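Local coordinates for protein PPR (Rhodospirillum centenum, PDB 1MZU) that senses light through a photoactive yellow protein domain, the piece described here, in a sensor histidine kinase that probably passes the signal on by histidine autophosphorylation, at residues T92-D98 with V110-N116; G34-G40 with D121-V127; S41-Y47 with V62-F68. All coordinates share one frame; numbering follows the deposited sequence.

Contact 1: residues T92-D98 with V110-N116; sequences TLDARFD and VQIRMQN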
loop_
_atom_site.group_PDB
_atom_site.type_symbol
_atom_site.label_atom_id
_atom_site.label_comp_id
_atom_site.label_asym_id
_atom_site.label_seq_id
_atom_site.Cartn_x
_atom_site.Cartn_y
_atom_site.Cartn_z
ATOM N N THR A 92 12.529 -9.196 6.307
ATOM C CA THR A 92 12.350 -9.260 4.856
ATOM C C THR A 92 10.876 -9.374 4.467
ATOM O O THR A 92 10.223 -10.385 4.740
ATOM C CB THR A 92 13.124 -10.465 4.239
ATOM O OG1 THR A 92 14.491 -10.425 4.661
ATOM C CG2 THR A 92 13.096 -10.441 2.703
ATOM N N LEU A 93 10.367 -8.328 3.824
ATOM C CA LEU A 93 8.993 -8.307 3.333
ATOM C C LEU A 93 9.064 -8.614 1.835
ATOM O O LEU A 93 9.767 -7.932 1.085
ATOM C CB LEU A 93 8.318 -6.940 3.579
ATOM C CG LEU A 93 6.900 -6.730 3.030
ATOM C CD1 LEU A 93 5.920 -7.726 3.624
ATOM C CD2 LEU A 93 6.436 -5.313 3.273
ATOM N N ASP A 94 8.382 -9.678 1.427
ATOM C CA ASP A 94 8.347 -10.090 0.034
ATOM C C ASP A 94 7.118 -10.948 -0.194
ATOM O O ASP A 94 7.115 -12.150 0.116
ATOM C CB ASP A 94 9.610 -10.852 -0.355
ATOM C CG ASP A 94 9.873 -10.774 -1.828
ATOM O OD1 ASP A 94 9.313 -11.599 -2.583
ATOM O OD2 ASP A 94 10.597 -9.841 -2.235
ATOM N N ALA A 95 6.089 -10.331 -0.766
ATOM C CA ALA A 95 4.831 -11.019 -1.005
ATOM C C ALA A 95 4.191 -10.577 -2.304
ATOM O O ALA A 95 4.320 -9.419 -2.712
ATOM C CB ALA A 95 3.877 -10.783 0.158
ATOM N N ARG A 96 3.477 -11.513 -2.926
ATOM C CA ARG A 96 2.762 -11.299 -4.179
ATOM C C ARG A 96 1.492 -12.130 -4.041
ATOM O O ARG A 96 1.564 -13.338 -3.762
ATOM C CB ARG A 96 3.614 -11.782 -5.361
ATOM C CG ARG A 96 3.017 -11.522 -6.758
ATOM C CD ARG A 96 4.025 -11.772 -7.890
ATOM N NE ARG A 96 4.632 -13.108 -7.849
ATOM C CZ ARG A 96 5.944 -13.345 -7.792
ATOM N NH1 ARG A 96 6.813 -12.342 -7.773
ATOM N NH2 ARG A 96 6.390 -14.593 -7.699
ATOM N N PHE A 97 0.335 -11.471 -4.163
ATOM C CA PHE A 97 -0.967 -12.145 -4.035
ATOM C C PHE A 97 -2.098 -11.362 -4.686
ATOM O O PHE A 97 -1.997 -10.149 -4.851
ATOM C CB PHE A 97 -1.313 -12.423 -2.548
ATOM C CG PHE A 97 -1.306 -11.187 -1.663
ATOM C CD1 PHE A 97 -0.094 -10.685 -1.144
ATOM C CD2 PHE A 97 -2.510 -10.535 -1.325
ATOM C CE1 PHE A 97 -0.073 -9.550 -0.297
ATOM C CE2 PHE A 97 -2.508 -9.400 -0.480
ATOM C CZ PHE A 97 -1.286 -8.908 0.036
ATOM N N ASP A 98 -3.177 -12.068 -5.027
ATOM C CA ASP A 98 -4.359 -11.452 -5.630
ATOM C C ASP A 98 -5.278 -10.963 -4.508
ATOM O O ASP A 98 -5.341 -11.575 -3.439
ATOM C CB ASP A 98 -5.094 -12.440 -6.553
ATOM C CG ASP A 98 -4.314 -12.750 -7.840
ATOM O OD1 ASP A 98 -3.338 -12.029 -8.158
ATOM O OD2 ASP A 98 -4.667 -13.727 -8.540
ATOM N N VAL A 110 -7.453 -6.585 -7.794
ATOM C CA VAL A 110 -6.051 -6.145 -7.934
ATOM C C VAL A 110 -5.037 -7.247 -7.601
ATOM O O VAL A 110 -5.381 -8.249 -6.994
ATOM C CB VAL A 110 -5.707 -4.927 -7.003
ATOM C CG1 VAL A 110 -6.389 -3.665 -7.466
ATOM C CG2 VAL A 110 -6.095 -5.209 -5.543
ATOM N N GLN A 111 -3.795 -7.049 -8.039
ATOM C CA GLN A 111 -2.676 -7.950 -7.751
ATOM C C GLN A 111 -1.789 -7.052 -6.878
ATOM O O GLN A 111 -1.555 -5.887 -7.214
ATOM C CB GLN A 111 -1.900 -8.354 -9.013
ATOM C CG GLN A 111 -2.698 -8.551 -10.314
ATOM C CD GLN A 111 -3.457 -9.861 -10.401
ATOM O OE1 GLN A 111 -4.694 -9.884 -10.333
ATOM N NE2 GLN A 111 -2.724 -10.961 -10.597
ATOM N N ILE A 112 -1.340 -7.572 -5.739
ATOM C CA ILE A 112 -0.523 -6.798 -4.799
ATOM C C ILE A 112 0.894 -7.351 -4.757
ATOM O O ILE A 112 1.088 -8.559 -4.781
ATOM C CB ILE A 112 -1.143 -6.847 -3.348
ATOM C CG1 ILE A 112 -2.587 -6.324 -3.336
ATOM C CG2 ILE A 112 -0.265 -6.115 -2.322
ATOM C CD1 ILE A 112 -2.774 -4.861 -3.703
ATOM N N ARG A 113 1.867 -6.450 -4.678
ATOM C CA ARG A 113 3.284 -6.787 -4.572
ATOM C C ARG A 113 3.817 -5.956 -3.409
ATOM O O ARG A 113 3.784 -4.725 -3.460
ATOM C CB ARG A 113 4.038 -6.460 -5.876
ATOM C CG ARG A 113 5.577 -6.638 -5.832
ATOM C CD ARG A 113 6.022 -8.094 -5.651
ATOM N NE ARG A 113 7.455 -8.180 -5.352
ATOM C CZ ARG A 113 8.193 -9.287 -5.429
ATOM N NH1 ARG A 113 7.656 -10.443 -5.798
ATOM N NH2 ARG A 113 9.490 -9.229 -5.160
ATOM N N MET A 114 4.278 -6.638 -2.364
ATOM C CA MET A 114 4.826 -5.996 -1.158
ATOM C C MET A 114 6.317 -6.275 -1.036
ATOM O O MET A 114 6.741 -7.412 -1.234
ATOM C CB MET A 114 4.148 -6.545 0.101
ATOM C CG MET A 114 2.714 -6.144 0.313
ATOM S SD MET A 114 2.158 -6.578 1.963
ATOM C CE MET A 114 1.804 -5.032 2.527
ATOM N N GLN A 115 7.097 -5.248 -0.696
ATOM C CA GLN A 115 8.556 -5.365 -0.532
ATOM C C GLN A 115 9.205 -4.228 0.260
ATOM O O GLN A 115 8.577 -3.196 0.493
ATOM C CB GLN A 115 9.280 -5.548 -1.885
ATOM C CG GLN A 115 9.002 -4.485 -2.949
ATOM C CD GLN A 115 9.789 -4.744 -4.219
ATOM O OE1 GLN A 115 9.306 -5.403 -5.144
ATOM N NE2 GLN A 115 11.011 -4.227 -4.270
ATOM N N ASN A 116 10.467 -4.439 0.664
ATOM C CA ASN A 116 11.283 -3.460 1.415
ATOM C C ASN A 116 11.759 -2.295 0.549
ATOM O O ASN A 116 11.806 -2.401 -0.679
ATOM C CB ASN A 116 12.547 -4.129 1.975
ATOM C CG ASN A 116 12.270 -5.023 3.156
ATOM O OD1 ASN A 116 11.385 -5.860 3.113
ATOM N ND2 ASN A 116 13.058 -4.876 4.205
#

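Contact 2: residues G34-G40 with D121-V127; sequences GAIQVDG and DRYWIFV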
loop_
_atom_site.group_PDB
_atom_site.type_symbol
_atom_site.label_atom_id
_atom_site.label_comp_id
_atom_site.label_asym_id
_atom_site.label_seq_id
_atom_site.Cartn_x
_atom_site.Cartn_y
_atom_site.Cartn_z
ATOM N N GLY A 34 -0.186 1.387 -8.810
ATOM C CA GLY A 34 -0.362 2.205 -7.616
ATOM C C GLY A 34 0.818 1.955 -6.683
ATOM O O GLY A 34 1.298 0.835 -6.629
ATOM N N ALA A 35 1.306 2.982 -5.988
ATOM C CA ALA A 35 2.457 2.837 -5.093
ATOM C C ALA A 35 2.314 3.585 -3.767
ATOM O O ALA A 35 2.123 4.803 -3.747
ATOM C CB ALA A 35 3.731 3.276 -5.822
ATOM N N ILE A 36 2.396 2.840 -2.662
ATOM C CA ILE A 36 2.266 3.384 -1.302
ATOM C C ILE A 36 3.469 3.000 -0.438
ATOM O O ILE A 36 3.839 1.826 -0.388
ATOM C CB ILE A 36 0.991 2.828 -0.567
ATOM C CG1 ILE A 36 -0.262 3.048 -1.413
ATOM C CG2 ILE A 36 0.826 3.506 0.807
ATOM C CD1 ILE A 36 -1.352 2.018 -1.226
ATOM N N GLN A 37 4.055 3.983 0.252
ATOM C CA GLN A 37 5.171 3.742 1.168
ATOM C C GLN A 37 4.679 3.908 2.583
ATOM O O GLN A 37 4.098 4.930 2.926
ATOM C CB GLN A 37 6.338 4.701 0.940
ATOM C CG GLN A 37 7.608 4.344 1.705
ATOM C CD GLN A 37 8.725 5.351 1.486
ATOM O OE1 GLN A 37 9.710 5.063 0.810
ATOM N NE2 GLN A 37 8.577 6.535 2.061
ATOM N N VAL A 38 4.952 2.903 3.404
ATOM C CA VAL A 38 4.550 2.893 4.799
ATOM C C VAL A 38 5.743 2.577 5.685
ATOM O O VAL A 38 6.790 2.164 5.194
ATOM C CB VAL A 38 3.452 1.811 5.092
ATOM C CG1 VAL A 38 2.098 2.220 4.501
ATOM C CG2 VAL A 38 3.881 0.438 4.539
ATOM N N ASP A 39 5.593 2.804 6.987
ATOM C CA ASP A 39 6.643 2.426 7.912
ATOM C C ASP A 39 6.217 1.129 8.580
ATOM O O ASP A 39 5.172 0.570 8.211
ATOM C CB ASP A 39 7.049 3.535 8.902
ATOM C CG ASP A 39 5.905 4.072 9.732
ATOM O OD1 ASP A 39 5.926 5.295 9.984
ATOM O OD2 ASP A 39 5.013 3.304 10.179
ATOM N N GLY A 40 6.997 0.681 9.559
ATOM C CA GLY A 40 6.723 -0.558 10.272
ATOM C C GLY A 40 5.430 -0.649 11.059
ATOM O O GLY A 40 4.934 -1.752 11.295
ATOM N N ASP A 121 13.215 0.967 7.805
ATOM C CA ASP A 121 11.875 1.125 8.402
ATOM C C ASP A 121 10.803 1.501 7.362
ATOM O O ASP A 121 9.648 1.670 7.707
ATOM C CB ASP A 121 11.899 2.137 9.585
ATOM C CG ASP A 121 10.547 2.262 10.321
ATOM O OD1 ASP A 121 10.128 3.404 10.616
ATOM O OD2 ASP A 121 9.903 1.224 10.599
ATOM N N ARG A 122 11.180 1.601 6.088
ATOM C CA ARG A 122 10.229 1.949 5.028
ATOM C C ARG A 122 9.904 0.748 4.146
ATOM O O ARG A 122 10.773 -0.078 3.880
ATOM C CB ARG A 122 10.724 3.145 4.197
ATOM C CG ARG A 122 10.885 4.447 4.991
ATOM C CD ARG A 122 9.620 4.833 5.779
ATOM N NE ARG A 122 9.924 5.618 6.978
ATOM C CZ ARG A 122 10.150 6.930 6.987
ATOM N NH1 ARG A 122 10.112 7.631 5.858
ATOM N NH2 ARG A 122 10.402 7.548 8.130
ATOM N N TYR A 123 8.631 0.615 3.766
ATOM C CA TYR A 123 8.155 -0.509 2.955
ATOM C C TYR A 123 7.222 -0.052 1.842
ATOM O O TYR A 123 6.490 0.924 1.993
ATOM C CB TYR A 123 7.412 -1.531 3.838
ATOM C CG TYR A 123 8.200 -2.022 5.031
ATOM C CD1 TYR A 123 8.094 -1.373 6.286
ATOM C CD2 TYR A 123 9.124 -3.081 4.902
ATOM C CE1 TYR A 123 8.906 -1.762 7.388
ATOM C CE2 TYR A 123 9.943 -3.484 6.006
ATOM C CZ TYR A 123 9.827 -2.815 7.237
ATOM O OH TYR A 123 10.625 -3.175 8.301
ATOM N N TRP A 124 7.206 -0.818 0.759
ATOM C CA TRP A 124 6.393 -0.522 -0.410
ATOM C C TRP A 124 5.273 -1.504 -0.666
ATOM O O TRP A 124 5.416 -2.710 -0.444
ATOM C CB TRP A 124 7.255 -0.484 -1.667
ATOM C CG TRP A 124 8.117 0.710 -1.792
ATOM C CD1 TRP A 124 9.453 0.769 -1.579
ATOM C CD2 TRP A 124 7.701 2.029 -2.146
ATOM N NE1 TRP A 124 9.913 2.051 -1.764
ATOM C CE2 TRP A 124 8.858 2.850 -2.118
ATOM C CE3 TRP A 124 6.461 2.605 -2.491
ATOM C CZ2 TRP A 124 8.814 4.231 -2.417
ATOM C CZ3 TRP A 124 6.410 3.980 -2.788
ATOM C CH2 TRP A 124 7.585 4.776 -2.750
ATOM N N ILE A 125 4.163 -0.959 -1.153
ATOM C CA ILE A 125 2.977 -1.727 -1.502
ATOM C C ILE A 125 2.616 -1.269 -2.927
ATOM O O ILE A 125 2.293 -0.090 -3.139
ATOM C CB ILE A 125 1.774 -1.444 -0.530
ATOM C CG1 ILE A 125 2.181 -1.679 0.933
ATOM C CG2 ILE A 125 0.570 -2.327 -0.919
ATOM C CD1 ILE A 125 1.237 -1.108 1.999
ATOM N N PHE A 126 2.725 -2.185 -3.894
ATOM C CA PHE A 126 2.400 -1.903 -5.293
ATOM C C PHE A 126 1.068 -2.518 -5.642
ATOM O O PHE A 126 0.781 -3.661 -5.277
ATOM C CB PHE A 126 3.497 -2.403 -6.239
ATOM C CG PHE A 126 4.831 -1.763 -6.000
ATOM C CD1 PHE A 126 4.996 -0.380 -6.186
ATOM C CD2 PHE A 126 5.921 -2.526 -5.547
ATOM C CE1 PHE A 126 6.230 0.252 -5.923
ATOM C CE2 PHE A 126 7.172 -1.914 -5.277
ATOM C CZ PHE A 126 7.325 -0.511 -5.466
ATOM N N VAL A 127 0.238 -1.751 -6.339
ATOM C CA VAL A 127 -1.125 -2.186 -6.684
ATOM C C VAL A 127 -1.354 -2.169 -8.205
ATOM O O VAL A 127 -1.215 -1.128 -8.839
ATOM C CB VAL A 127 -2.168 -1.227 -5.991
ATOM C CG1 VAL A 127 -3.591 -1.643 -6.261
ATOM C CG2 VAL A 127 -1.945 -1.154 -4.482
#

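Contact 3: residues S41-Y47 with V62-F68; sequences SGVIHRY and VIGRNFF. With HC4 (4'-hydroxycinnamic acid), chain D.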
loop_
_atom_site.group_PDB
_atom_site.type_symbol
_atom_site.label_atom_id
_atom_site.label_comp_id
_atom_site.label_asym_id
_atom_site.label_seq_id
_atom_site.Cartn_x
_atom_site.Cartn_y
_atom_site.Cartn_z
ATOM N N SER A 41 4.886 0.496 11.475
ATOM C CA SER A 41 3.629 0.505 12.218
ATOM C C SER A 41 2.421 0.749 11.312
ATOM O O SER A 41 1.278 0.771 11.786
ATOM C CB SER A 41 3.671 1.476 13.421
ATOM O OG SER A 41 3.863 2.826 13.036
ATOM N N GLY A 42 2.686 0.906 10.013
ATOM C CA GLY A 42 1.633 1.107 9.026
ATOM C C GLY A 42 1.311 2.509 8.558
ATOM O O GLY A 42 0.425 2.674 7.722
ATOM N N VAL A 43 2.018 3.505 9.093
ATOM C CA VAL A 43 1.821 4.921 8.754
ATOM C C VAL A 43 2.321 5.267 7.339
ATOM O O VAL A 43 3.438 4.922 6.974
ATOM C CB VAL A 43 2.469 5.841 9.861
ATOM C CG1 VAL A 43 2.326 7.333 9.542
ATOM C CG2 VAL A 43 1.842 5.553 11.220
ATOM N N ILE A 44 1.454 5.901 6.547
ATOM C CA ILE A 44 1.735 6.315 5.169
ATOM C C ILE A 44 2.683 7.518 5.057
ATOM O O ILE A 44 2.468 8.563 5.676
ATOM C CB ILE A 44 0.406 6.576 4.381
ATOM C CG1 ILE A 44 -0.441 5.298 4.409
ATOM C CG2 ILE A 44 0.690 7.015 2.913
ATOM C CD1 ILE A 44 -1.829 5.428 3.878
ATOM N N HIS A 45 3.737 7.330 4.268
ATOM C CA HIS A 45 4.736 8.359 4.026
ATOM C C HIS A 45 4.655 8.872 2.589
ATOM O O HIS A 45 4.768 10.076 2.360
ATOM C CB HIS A 45 6.143 7.876 4.421
ATOM C CG HIS A 45 6.334 7.736 5.903
ATOM N ND1 HIS A 45 6.844 8.746 6.691
ATOM C CD2 HIS A 45 6.040 6.720 6.746
ATOM C CE1 HIS A 45 6.850 8.360 7.954
ATOM N NE2 HIS A 45 6.368 7.133 8.015
ATOM N N ARG A 46 4.406 7.974 1.627
ATOM C CA ARG A 46 4.251 8.357 0.219
ATOM C C ARG A 46 3.003 7.702 -0.342
ATOM O O ARG A 46 2.717 6.541 -0.036
ATOM C CB ARG A 46 5.456 7.959 -0.649
ATOM C CG ARG A 46 6.826 8.499 -0.250
ATOM C CD ARG A 46 6.933 10.014 -0.266
ATOM N NE ARG A 46 8.186 10.403 0.376
ATOM C CZ ARG A 46 8.304 10.872 1.617
ATOM N NH1 ARG A 46 7.235 11.046 2.383
ATOM N NH2 ARG A 46 9.512 11.084 2.124
ATOM N N TYR A 47 2.303 8.428 -1.213
ATOM C CA TYR A 47 1.057 7.955 -1.823
ATOM C C TYR A 47 0.948 8.599 -3.212
ATOM O O TYR A 47 0.691 9.809 -3.304
ATOM C CB TYR A 47 -0.122 8.401 -0.922
ATOM C CG TYR A 47 -1.451 7.728 -1.174
ATOM C CD1 TYR A 47 -1.774 6.513 -0.538
ATOM C CD2 TYR A 47 -2.404 8.297 -2.045
ATOM C CE1 TYR A 47 -3.031 5.873 -0.770
ATOM C CE2 TYR A 47 -3.647 7.678 -2.285
ATOM C CZ TYR A 47 -3.954 6.469 -1.651
ATOM O OH TYR A 47 -5.149 5.861 -1.947
ATOM N N VAL A 62 -4.368 11.624 3.486
ATOM C CA VAL A 62 -4.012 10.219 3.686
ATOM C C VAL A 62 -2.589 10.028 4.262
ATOM O O VAL A 62 -2.366 9.103 5.040
ATOM C CB VAL A 62 -4.273 9.431 2.352
ATOM C CG1 VAL A 62 -3.661 8.069 2.355
ATOM C CG2 VAL A 62 -5.766 9.271 2.159
ATOM N N ILE A 63 -1.657 10.924 3.914
ATOM C CA ILE A 63 -0.274 10.869 4.411
ATOM C C ILE A 63 -0.232 11.269 5.891
ATOM O O ILE A 63 -0.765 12.314 6.284
ATOM C CB ILE A 63 0.693 11.746 3.543
ATOM C CG1 ILE A 63 0.815 11.137 2.143
ATOM C CG2 ILE A 63 2.097 11.810 4.164
ATOM C CD1 ILE A 63 1.403 12.064 1.082
ATOM N N GLY A 64 0.382 10.401 6.695
ATOM C CA GLY A 64 0.474 10.622 8.127
ATOM C C GLY A 64 -0.469 9.702 8.884
ATOM O O GLY A 64 -0.324 9.509 10.091
ATOM N N ARG A 65 -1.421 9.115 8.163
ATOM C CA ARG A 65 -2.391 8.190 8.739
ATOM C C ARG A 65 -1.973 6.734 8.512
ATOM O O ARG A 65 -1.190 6.445 7.605
ATOM C CB ARG A 65 -3.775 8.434 8.126
ATOM C CG ARG A 65 -4.748 9.274 8.959
ATOM C CD ARG A 65 -4.290 10.715 9.188
ATOM N NE ARG A 65 -5.369 11.549 9.725
ATOM C CZ ARG A 65 -5.713 11.629 11.011
ATOM N NH1 ARG A 65 -5.064 10.926 11.934
ATOM N NH2 ARG A 65 -6.720 12.415 11.374
ATOM N N ASN A 66 -2.495 5.835 9.344
ATOM C CA ASN A 66 -2.199 4.406 9.254
ATOM C C ASN A 66 -3.011 3.720 8.144
ATOM O O ASN A 66 -4.245 3.815 8.118
ATOM C CB ASN A 66 -2.455 3.727 10.606
ATOM C CG ASN A 66 -1.810 2.337 10.717
ATOM O OD1 ASN A 66 -2.232 1.374 10.068
ATOM N ND2 ASN A 66 -0.807 2.227 11.575
ATOM N N PHE A 67 -2.297 3.027 7.249
ATOM C CA PHE A 67 -2.885 2.299 6.115
ATOM C C PHE A 67 -3.842 1.188 6.545
ATOM O O PHE A 67 -4.938 1.098 6.022
ATOM C CB PHE A 67 -1.767 1.711 5.206
ATOM C CG PHE A 67 -2.271 1.040 3.942
ATOM C CD1 PHE A 67 -2.831 1.795 2.897
ATOM C CD2 PHE A 67 -2.204 -0.351 3.797
ATOM C CE1 PHE A 67 -3.326 1.170 1.716
ATOM C CE2 PHE A 67 -2.699 -1.004 2.615
ATOM C CZ PHE A 67 -3.259 -0.234 1.578
ATOM N N PHE A 68 -3.426 0.378 7.512
ATOM C CA PHE A 68 -4.230 -0.759 7.962
ATOM C C PHE A 68 -5.355 -0.488 8.951
ATOM O O PHE A 68 -6.446 -1.055 8.817
ATOM C CB PHE A 68 -3.319 -1.883 8.476
ATOM C CG PHE A 68 -2.253 -2.287 7.498
ATOM C CD1 PHE A 68 -2.569 -3.106 6.396
ATOM C CD2 PHE A 68 -0.937 -1.803 7.635
ATOM C CE1 PHE A 68 -1.583 -3.446 5.419
ATOM C CE2 PHE A 68 0.065 -2.125 6.668
ATOM C CZ PHE A 68 -0.257 -2.949 5.558
HETATM C C1 HC4 D . -10.189 -1.526 1.990
HETATM O O1 HC4 D . -10.699 -0.956 3.010
HETATM C C2 HC4 D . -9.404 -0.855 0.985
HETATM C C3 HC4 D . -9.268 0.466 0.955
HETATM C "C1'" HC4 D . -8.293 1.183 0.185
HETATM C "C2'" HC4 D . -8.260 2.648 0.269
HETATM C "C3'" HC4 D . -7.251 3.368 -0.410
HETATM C "C4'" HC4 D . -6.234 2.661 -1.113
HETATM C "C5'" HC4 D . -6.266 1.245 -1.188
HETATM C "C6'" HC4 D . -7.271 0.539 -0.527
HETATM O "O4'" HC4 D . -5.274 3.298 -1.749
#

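Contact 1: residues T92-D98 with V110-N116
The beta hairpin that closes one edge of the five-stranded antiparallel PAS sheet pairs A95 with M114 and F97 with I112, strand 94-102 forming that edge. Both are hydrogen-bonded pairs, with M114 N to A95 O and I112 N to F97 O each 2.8 Å. Beyond the regular pairing, N116 OD1 accepts from L93 N at 2.8 Å, while its ND2 binds G91 O, so one amide holds the chain on its way into the strand. A95, F97, I112 and M114 give one face apolar side chains; helix 78-89 packs on F97 and M114, and on L93. F97 takes the crowded position between its backbone N and carbonyl carbon (chi1 56°), which lays the ring beside I112; I112 CB sits over one ring face, a CH-pi contact 4.1 Å from the centroid, and M114 SD lies at the ring edge. L93 CG meets M114 CB at 4.0 Å. The other face is polar. R113 bends at chi2 and brings NH2 to 3.2 Å from D94 OD2; the oxygen lies well out of the guanidinium plane, so the pair attracts by charge and no N-H points at it. R96 NH1 approaches R113 NH1 to 2.9 Å, a contact of like charges that D94 probably offsets in part. The chemistry divides the hairpin into a greasy side for the core and a charged side suited to water.

Contact 2: residues G34-G40 with D121-V127
Backbone bonds tie G34 to V127, I36 to I125 and V38 to Y123, the three hydrogen-bonded pairs of this antiparallel contact. The shortest joins G34 N to V127 O at 2.7 Å. Where the strands part, D121 OD2 accepts from G40 N at 3.1 Å, met from above the carboxylate plane. G34 suits its place because a side chain there would press on V127 CB.

These are central strands of the PAS sheet: strand 44-47 flanks 34-39, strand 107-116 flanks 122-127, and the first and last strands of the fold are joined in its middle.

Aromatic contacts dominate the face of A35, Q37, W124 and F126. Q37 CB lies over the six-membered ring of W124, 3.9 Å from the centroid, a CH-pi contact. With CG anti to the backbone N (chi1 -170°), the extended chain carries OE1 along to 3.5 Å from W124 CZ2, and the amide and indole planes stand 50° apart. The indole NE1 is hydrogen-bonded to D21. A35, small enough, puts CB 3.9 Å from F126 CD1 at the edge of that ring.

Aliphatic packing fills the reverse face, where branched residues suit both strand and core. V38 CG2 touches I125 CD1 at 4.0 Å, the two side chains crossing at about a right angle, and F67 packs against I36, V38 and I125. The Y123 ring turns its edge to G40 N, 3.8 Å from CE1.

Contact 3: residues S41-Y47 with V62-F68
The chromophore pocket of the photoactive yellow protein domain has one wall here, where Y47 meets both V62 and 4'-hydroxycinnamic acid. The ligand O4' lies at the edge of the Y47 ring, near its plane, 2.6 Å from Y47 OH; S55 is hydrogen-bonded to the Y47 hydroxyl, and E51 to the ligand. V62 CG1 sits over one face of the Y47 ring, a CH-pi contact 4.0 Å from the centroid, and also touches I44 CD1 at 3.6 Å. I44, whose CG1 is anti to the carbonyl carbon (chi1 -58°), sends that same CD1 on to the edge of the F67 ring, so its CG1-CD1 arm lies between V62 and F67.

Backbone bonds carry the rest: I44 N to R65 O is almost straight at 178°, and I44 O accepts from G64 N, which belongs to a type II turn from V62 to R65 where the positive phi of G64 calls for glycine. F67 N binds G42 O at 2.8 Å. N66 is the N-cap of helix 67-71. With CG anti to the backbone N (chi1 -164°), its amide reaches across: ND2 donates to S41 O at 2.6 Å, and OD1 accepts from T69 N and, weakly, from F68 N. A leucine here would probably leave S41 O without this donor and the helix without its cap. G42 is hemmed in by N66 OD1 and the F68 ring edge, and its own positive phi calls for glycine.

The contact links edge strand 44-47, beside strand 34-39, to helices 59-62 and 67-71, the latter packing on helix 78-89.

All three contacts reach one antiparallel sheet, with contact 2 in its middle. Contact 1 adjoins it through strands 107-116 and 122-128, where Q115 O meets W124 N and R113 O meets F126 N, both at 2.8 Å; the centres lie about 10 Å apart. Contact 3 joins from the other flank, about 9 Å centre to centre, with D39 OD1 2.7 Å from H45 NE2. Contacts 1 and 3, about 17 Å between centres, meet where M114 CE touches F68 CZ. Contact 3 supplies Y47 to the chromophore pocket; the side chain of I36 in contact 2 comes within about 4 Å of the ligand, that of I112 in contact 1 about 7 Å.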